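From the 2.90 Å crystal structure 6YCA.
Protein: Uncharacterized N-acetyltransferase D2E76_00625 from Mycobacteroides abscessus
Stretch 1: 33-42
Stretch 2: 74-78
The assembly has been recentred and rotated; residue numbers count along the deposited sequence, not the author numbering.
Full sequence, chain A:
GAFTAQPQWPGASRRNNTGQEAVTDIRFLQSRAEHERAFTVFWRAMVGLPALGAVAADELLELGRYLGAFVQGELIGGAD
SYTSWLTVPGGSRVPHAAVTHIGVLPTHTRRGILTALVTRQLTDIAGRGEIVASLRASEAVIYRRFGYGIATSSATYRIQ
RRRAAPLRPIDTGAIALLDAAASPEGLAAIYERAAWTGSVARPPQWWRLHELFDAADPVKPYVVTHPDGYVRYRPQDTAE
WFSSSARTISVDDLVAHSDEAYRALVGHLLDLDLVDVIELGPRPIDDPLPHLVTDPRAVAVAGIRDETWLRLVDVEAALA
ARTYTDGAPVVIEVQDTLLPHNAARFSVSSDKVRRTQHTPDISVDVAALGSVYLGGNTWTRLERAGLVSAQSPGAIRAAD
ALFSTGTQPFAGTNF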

# COMPACT_ATOMS: atom_id res chain seq x y z
N ALA A 33 -2.35 44.75 -19.32
CA ALA A 33 -3.45 44.44 -18.42
C ALA A 33 -4.24 43.23 -18.90
O ALA A 33 -4.62 42.37 -18.10
N GLU A 34 -4.47 43.13 -20.21
CA GLU A 34 -5.20 41.99 -20.75
C GLU A 34 -4.39 40.70 -20.66
O GLU A 34 -4.93 39.65 -20.32
N HIS A 35 -3.08 40.77 -20.94
CA HIS A 35 -2.25 39.57 -20.85
C HIS A 35 -2.23 39.02 -19.43
O HIS A 35 -2.27 37.80 -19.24
N GLU A 36 -2.18 39.89 -18.42
CA GLU A 36 -2.16 39.42 -17.04
C GLU A 36 -3.48 38.77 -16.66
O GLU A 36 -3.50 37.77 -15.93
N ARG A 37 -4.59 39.30 -17.17
CA ARG A 37 -5.89 38.71 -16.88
C ARG A 37 -6.06 37.36 -17.56
O ARG A 37 -6.60 36.42 -16.96
N ALA A 38 -5.58 37.23 -18.79
CA ALA A 38 -5.64 35.95 -19.48
C ALA A 38 -4.84 34.87 -18.76
O ALA A 38 -5.23 33.70 -18.77
N PHE A 39 -3.73 35.25 -18.13
CA PHE A 39 -2.95 34.28 -17.36
C PHE A 39 -3.73 33.79 -16.15
O PHE A 39 -3.75 32.59 -15.86
N THR A 40 -4.38 34.70 -15.42
CA THR A 40 -5.19 34.30 -14.28
C THR A 40 -6.39 33.47 -14.72
O THR A 40 -6.81 32.56 -14.00
N VAL A 41 -6.96 33.78 -15.89
CA VAL A 41 -8.08 33.01 -16.41
C VAL A 41 -7.64 31.60 -16.77
O VAL A 41 -8.33 30.62 -16.46
N PHE A 42 -6.48 31.46 -17.41
CA PHE A 42 -5.98 30.14 -17.76
C PHE A 42 -5.63 29.34 -16.51
O PHE A 42 -5.95 28.14 -16.42
N GLU A 74 -15.65 41.48 -20.88
CA GLU A 74 -14.96 40.84 -19.77
C GLU A 74 -14.23 39.61 -20.28
O GLU A 74 -14.85 38.74 -20.90
N LEU A 75 -12.92 39.54 -20.03
CA LEU A 75 -12.13 38.43 -20.52
C LEU A 75 -12.43 37.19 -19.68
O LEU A 75 -12.20 37.17 -18.47
N ILE A 76 -12.95 36.14 -20.34
CA ILE A 76 -13.40 34.94 -19.65
C ILE A 76 -12.80 33.66 -20.21
O ILE A 76 -13.15 32.57 -19.75
N GLY A 77 -11.90 33.74 -21.19
CA GLY A 77 -11.25 32.57 -21.75
C GLY A 77 -10.20 33.02 -22.75
O GLY A 77 -10.13 34.20 -23.11
N GLY A 78 -9.39 32.06 -23.19
CA GLY A 78 -8.34 32.42 -24.12
C GLY A 78 -7.59 31.22 -24.65
O GLY A 78 -7.78 30.09 -24.20

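Packing of helix 33-42 against strand 75-78 in the N-acetyltransferase D2E76_00625. The two elements cross at -71°, their axes approaching to 7.7 Å; the contact buries 245 Å² summed over both sides. No hydrogen bond links the stretches, and the fit rests on van der Waals contact built mainly round L75 and V41.

L75 contributes the most, with 93 Å² covered by the helix. Its CA-to-CB bond points toward the helix, and the t, p rotamer (chi1 -180°, chi2 61°) carries CD2 onto the backbone of the turn from E34 to A38. There L75 CD2 lies 3.4 Å from A38 N and 3.7 Å from E34 O. These two backbone atoms are already paired with each other, A38 N donating to E34 O at 2.9 Å, so the methyl group rests on a satisfied helical hydrogen bond and leaves no polar atom there unpaired. The same methyl, L75 CD2, touches A38 CB at 3.7 Å, an apolar side-chain contact, and R37 CG at 3.9 Å. A38 is buried, and its CA-to-CB bond runs sideways to the strand. R37 points toward the strand and meets L75 through the aliphatic part of its side chain; with chi1 t and chi2 and chi3 both p, R37 NE lies 6.2 Å from L75 CD2, and the guanidinium carbon, CZ, 7.5 Å from that CD2, and the residue remains exposed.

V41, one turn further along the helix, is the second main element, with 59 Å² covered. It also points toward the strand, in the t rotamer (chi1 161°), and its two methyls spread along the strand backbone: CG2 lies 3.7 Å from L75 O, while CG1 lies 3.8 Å from I76 C and 3.7 Å from G77 CA. V41 thus packs against main chain. The CA atoms of V41 and G77 are 6.2 Å apart, a close approach at a residue without a side chain. At G78, whose CA is 6.4 Å from A38 CA, a CB would point toward the helix, and its ideal position lies 4.3 Å from A38 CB.

I76, with a p, p side chain (chi1 48°, chi2 83°), has its CA-to-CB bond pointing away from the helix, leaving its main chain to meet V41. On the helix, H35, E36 and F39 likewise point away. Some polar side chains have partners that do not bridge the stretches: T40 OG1 (chi1 p) donates to R37 O at 2.6 Å within the helix, and the E34 carboxylate is hydrogen-bonded elsewhere in the structure.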

# COMPACT_ATOMS: atom_id res chain seq x y z
CB ALA A 33 -4.37 45.65 -18.27
CB GLU A 34 -5.63 42.27 -22.19
CG GLU A 34 -6.84 43.17 -22.30
CD GLU A 34 -7.19 43.50 -23.75
OE1 GLU A 34 -6.50 42.99 -24.66
OE2 GLU A 34 -8.16 44.26 -23.97
CB HIS A 35 -0.83 39.85 -21.34
CG HIS A 35 -0.71 39.96 -22.83
ND1 HIS A 35 -1.10 41.08 -23.54
CD2 HIS A 35 -0.23 39.08 -23.75
CE1 HIS A 35 -0.87 40.88 -24.82
NE2 HIS A 35 -0.34 39.69 -24.98
CB GLU A 36 -1.82 40.56 -16.08
CG GLU A 36 -0.38 41.04 -16.16
CD GLU A 36 -0.10 42.22 -15.24
OE1 GLU A 36 -1.06 42.72 -14.62
OE2 GLU A 36 1.07 42.64 -15.14
CB ARG A 37 -7.00 39.66 -17.31
CG ARG A 37 -8.40 39.17 -16.99
CD ARG A 37 -8.69 39.19 -15.51
NE ARG A 37 -8.75 40.55 -14.98
CZ ARG A 37 -8.86 40.85 -13.69
NH1 ARG A 37 -8.92 39.87 -12.80
NH2 ARG A 37 -8.91 42.11 -13.30
CB ALA A 38 -5.17 36.10 -20.92
CB PHE A 39 -1.62 34.89 -16.94
CG PHE A 39 -0.43 34.34 -17.69
CD1 PHE A 39 -0.60 33.37 -18.67
CD2 PHE A 39 0.85 34.80 -17.41
CE1 PHE A 39 0.50 32.87 -19.36
CE2 PHE A 39 1.94 34.30 -18.10
CZ PHE A 39 1.77 33.34 -19.07
CB THR A 40 -5.63 35.53 -13.50
OG1 THR A 40 -6.38 36.40 -14.36
CG2 THR A 40 -4.42 36.28 -12.96
CB VAL A 41 -8.71 33.75 -17.61
CG1 VAL A 41 -9.53 32.81 -18.46
CG2 VAL A 41 -9.57 34.90 -17.12
CB PHE A 42 -4.78 30.24 -18.70
CG PHE A 42 -4.05 28.94 -18.90
CD1 PHE A 42 -4.70 27.85 -19.47
CD2 PHE A 42 -2.72 28.81 -18.55
CE1 PHE A 42 -4.03 26.66 -19.66
CE2 PHE A 42 -2.04 27.62 -18.74
CZ PHE A 42 -2.70 26.54 -19.29
CB GLU A 74 -15.95 40.43 -18.68
CG GLU A 74 -15.33 39.63 -17.54
CD GLU A 74 -16.38 38.93 -16.68
OE1 GLU A 74 -17.57 38.95 -17.07
OE2 GLU A 74 -16.01 38.36 -15.63
CB LEU A 75 -10.65 38.77 -20.43
CG LEU A 75 -9.68 37.70 -20.91
CD1 LEU A 75 -9.93 37.40 -22.37
CD2 LEU A 75 -8.25 38.15 -20.70
CB ILE A 76 -14.94 34.85 -19.58
CG1 ILE A 76 -15.57 35.13 -20.94
CG2 ILE A 76 -15.47 35.82 -18.54
CD1 ILE A 76 -15.60 33.95 -21.87